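Local coordinates for envelopment polyprotein (Bovine Schmallenberg virus BH80/Germany/2011, PDB 7A56) that is the class II fusion glycoprotein Gc, which probably merges the viral envelope with host membranes during entry, here in its postfusion conformation, at residues A[53-62]-A[347-355]. Numbering follows the deposited sequence.
Sequences IPQYKTMTLN and YNAYSTQAT
Pro54 and Thr352 make the one direct backbone hydrogen bond, from Thr352 N to Pro54 O (2.9 Å). The chains come closest here, with Gln55 and Ser351 CA atoms 4.9 Å apart. Pro54 CG lies 3.7 Å from Tyr350 CE2, and the proline ring crosses the phenol obliquely. The NE2 side of the Gln55 amide meets Ala354 CB (3.6 Å), while OE1 accepts a bond from Ser386 N. Lys57 CG, anti to the backbone N (chi1 177°), reaches Ala349 CB. Thr60 CG2 meets the same methyl at 3.7 Å. Waters line the open side, bridging Ile53 O to Thr352 O and Gln55 O to Ser351 OG.

The other end is looser, with Asn62 and Tyr347 CA atoms 7.8 Å apart. Asn62 ND2 gives a weak bond to Tyr347 O (3.2 Å, 131°). Thr60 OG1 donates to a lone pair of Asn62 OD1, which helps to fix the amide's rotation. Waters bridge Thr60 OG1 to Ala349 N and Asn62 ND2 to Tyr347 N.

The contact lays the loop entering strand 61-67 of a five-stranded antiparallel sheet against strand 346-350, which pairs with strand 86-92, and the linker to strand 356-365, within the elongated class II fusion protein fold.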
# COMPACT_ATOMS: atom_id res chain seq x y z
N ILE A 53 -33.80 3.84 -0.00
CA ILE A 53 -34.23 5.03 -0.74
C ILE A 53 -32.98 5.62 -1.39
O ILE A 53 -32.06 6.07 -0.68
CB ILE A 53 -34.92 6.04 0.19
CG1 ILE A 53 -36.13 5.39 0.89
CG2 ILE A 53 -35.38 7.27 -0.66
CD1 ILE A 53 -36.75 6.25 1.94
N PRO A 54 -32.86 5.56 -2.71
CA PRO A 54 -31.55 5.79 -3.36
C PRO A 54 -31.04 7.23 -3.25
O PRO A 54 -31.77 8.19 -3.48
CB PRO A 54 -31.79 5.40 -4.82
CG PRO A 54 -33.29 5.38 -5.00
CD PRO A 54 -33.88 5.07 -3.65
N GLN A 55 -29.76 7.37 -2.92
CA GLN A 55 -29.10 8.67 -2.80
C GLN A 55 -28.35 9.08 -4.05
O GLN A 55 -27.96 10.25 -4.16
CB GLN A 55 -28.05 8.63 -1.65
CG GLN A 55 -28.66 8.56 -0.25
CD GLN A 55 -27.63 8.12 0.74
OE1 GLN A 55 -27.19 6.97 0.68
NE2 GLN A 55 -27.17 9.02 1.62
N TYR A 56 -28.01 8.12 -4.92
CA TYR A 56 -27.07 8.35 -6.00
C TYR A 56 -27.80 8.50 -7.34
O TYR A 56 -28.68 7.69 -7.69
CB TYR A 56 -26.06 7.20 -6.05
CG TYR A 56 -24.89 7.45 -6.99
CD1 TYR A 56 -23.77 8.19 -6.57
CD2 TYR A 56 -24.95 7.02 -8.32
CE1 TYR A 56 -22.72 8.44 -7.43
CE2 TYR A 56 -23.88 7.26 -9.22
CZ TYR A 56 -22.78 7.96 -8.77
OH TYR A 56 -21.73 8.21 -9.60
N LYS A 57 -27.46 9.55 -8.08
CA LYS A 57 -27.90 9.74 -9.46
C LYS A 57 -26.77 10.34 -10.28
O LYS A 57 -26.17 11.34 -9.86
CB LYS A 57 -29.12 10.67 -9.50
CG LYS A 57 -29.57 10.95 -10.89
CD LYS A 57 -30.86 11.72 -10.82
CE LYS A 57 -30.64 13.15 -11.16
NZ LYS A 57 -31.18 13.39 -12.53
N THR A 58 -26.47 9.75 -11.44
CA THR A 58 -25.51 10.36 -12.36
C THR A 58 -26.08 10.30 -13.78
O THR A 58 -27.27 10.07 -13.98
CB THR A 58 -24.13 9.69 -12.26
OG1 THR A 58 -23.19 10.48 -13.01
CG2 THR A 58 -24.13 8.22 -12.78
N MET A 59 -25.23 10.52 -14.78
CA MET A 59 -25.77 10.58 -16.13
C MET A 59 -26.15 9.18 -16.58
O MET A 59 -25.68 8.19 -16.03
CB MET A 59 -24.75 11.22 -17.07
CG MET A 59 -23.71 10.30 -17.62
SD MET A 59 -22.16 10.10 -16.79
CE MET A 59 -21.76 11.63 -15.96
N THR A 60 -27.08 9.11 -17.52
CA THR A 60 -27.58 7.85 -18.04
C THR A 60 -27.49 7.87 -19.55
O THR A 60 -27.44 8.94 -20.17
CB THR A 60 -29.03 7.58 -17.63
OG1 THR A 60 -29.91 8.60 -18.20
CG2 THR A 60 -29.13 7.56 -16.09
N LEU A 61 -27.39 6.69 -20.14
CA LEU A 61 -27.39 6.55 -21.60
C LEU A 61 -28.64 5.80 -22.00
O LEU A 61 -28.95 4.77 -21.42
CB LEU A 61 -26.15 5.77 -22.06
CG LEU A 61 -24.84 6.52 -21.82
CD1 LEU A 61 -23.70 5.68 -22.27
CD2 LEU A 61 -24.87 7.79 -22.65
N ASN A 62 -29.37 6.30 -23.00
CA ASN A 62 -30.67 5.75 -23.35
C ASN A 62 -30.59 5.33 -24.81
O ASN A 62 -29.90 6.00 -25.60
CB ASN A 62 -31.80 6.82 -23.06
CG ASN A 62 -31.87 7.27 -21.52
OD1 ASN A 62 -30.91 7.87 -20.91
ND2 ASN A 62 -33.05 7.01 -20.91
N TYR A 347 -37.17 5.62 -19.51
CA TYR A 347 -36.49 5.42 -18.24
C TYR A 347 -35.83 6.72 -17.78
O TYR A 347 -35.23 7.44 -18.58
CB TYR A 347 -35.42 4.38 -18.40
CG TYR A 347 -35.78 3.11 -19.10
CD1 TYR A 347 -36.27 2.01 -18.38
CD2 TYR A 347 -35.51 2.94 -20.46
CE1 TYR A 347 -36.53 0.79 -19.01
CE2 TYR A 347 -35.82 1.73 -21.10
CZ TYR A 347 -36.34 0.67 -20.38
OH TYR A 347 -36.57 -0.52 -20.99
N ASN A 348 -35.90 7.01 -16.48
CA ASN A 348 -35.06 8.10 -16.02
C ASN A 348 -34.52 7.84 -14.61
O ASN A 348 -35.23 7.34 -13.73
CB ASN A 348 -35.80 9.42 -16.04
CG ASN A 348 -36.87 9.48 -14.99
OD1 ASN A 348 -37.93 8.89 -15.14
ND2 ASN A 348 -36.58 10.18 -13.88
N ALA A 349 -33.33 8.33 -14.36
CA ALA A 349 -32.72 8.20 -13.04
C ALA A 349 -33.39 9.12 -12.03
O ALA A 349 -33.91 10.19 -12.39
CB ALA A 349 -31.22 8.51 -13.13
N TYR A 350 -33.32 8.74 -10.75
CA TYR A 350 -33.77 9.63 -9.68
C TYR A 350 -33.01 9.28 -8.40
O TYR A 350 -32.38 8.21 -8.28
CB TYR A 350 -35.30 9.55 -9.44
CG TYR A 350 -35.72 8.27 -8.76
CD1 TYR A 350 -36.04 7.10 -9.54
CD2 TYR A 350 -35.78 8.20 -7.36
CE1 TYR A 350 -36.39 5.91 -8.91
CE2 TYR A 350 -36.11 7.04 -6.71
CZ TYR A 350 -36.40 5.90 -7.48
OH TYR A 350 -36.72 4.75 -6.80
N SER A 351 -33.06 10.23 -7.46
CA SER A 351 -32.46 10.03 -6.14
C SER A 351 -33.14 11.00 -5.18
O SER A 351 -33.90 11.88 -5.59
CB SER A 351 -30.95 10.25 -6.16
OG SER A 351 -30.70 11.63 -6.36
N THR A 352 -32.83 10.82 -3.90
CA THR A 352 -33.43 11.60 -2.83
C THR A 352 -32.38 11.72 -1.76
O THR A 352 -31.67 10.75 -1.49
CB THR A 352 -34.66 10.91 -2.27
OG1 THR A 352 -35.58 10.72 -3.34
CG2 THR A 352 -35.28 11.71 -1.16
N GLN A 353 -32.24 12.89 -1.18
CA GLN A 353 -31.30 12.98 -0.07
C GLN A 353 -31.83 12.24 1.15
O GLN A 353 -33.00 12.37 1.51
CB GLN A 353 -31.02 14.43 0.28
CG GLN A 353 -29.84 14.95 -0.47
CD GLN A 353 -28.93 15.78 0.41
OE1 GLN A 353 -29.23 16.01 1.60
NE2 GLN A 353 -27.82 16.23 -0.16
N ALA A 354 -30.94 11.47 1.81
CA ALA A 354 -31.34 10.76 3.02
C ALA A 354 -31.68 11.74 4.16
O ALA A 354 -31.15 12.84 4.24
CB ALA A 354 -30.22 9.80 3.44
N THR A 355 -32.60 11.34 5.03
CA THR A 355 -32.89 12.07 6.27
C THR A 355 -32.12 11.42 7.42
O THR A 355 -32.49 10.35 7.89
CB THR A 355 -34.38 12.07 6.55
OG1 THR A 355 -35.06 12.66 5.44
CG2 THR A 355 -34.72 12.89 7.85
O HOH W 1 -32.31 8.66 0.37
O HOH W 2 -34.80 8.27 -3.83
O HOH W 3 -28.03 11.86 0.84
O HOH W 4 -28.15 12.36 -5.96
O HOH W 5 -32.12 9.73 -16.60
O HOH W 6 -35.51 6.27 -22.12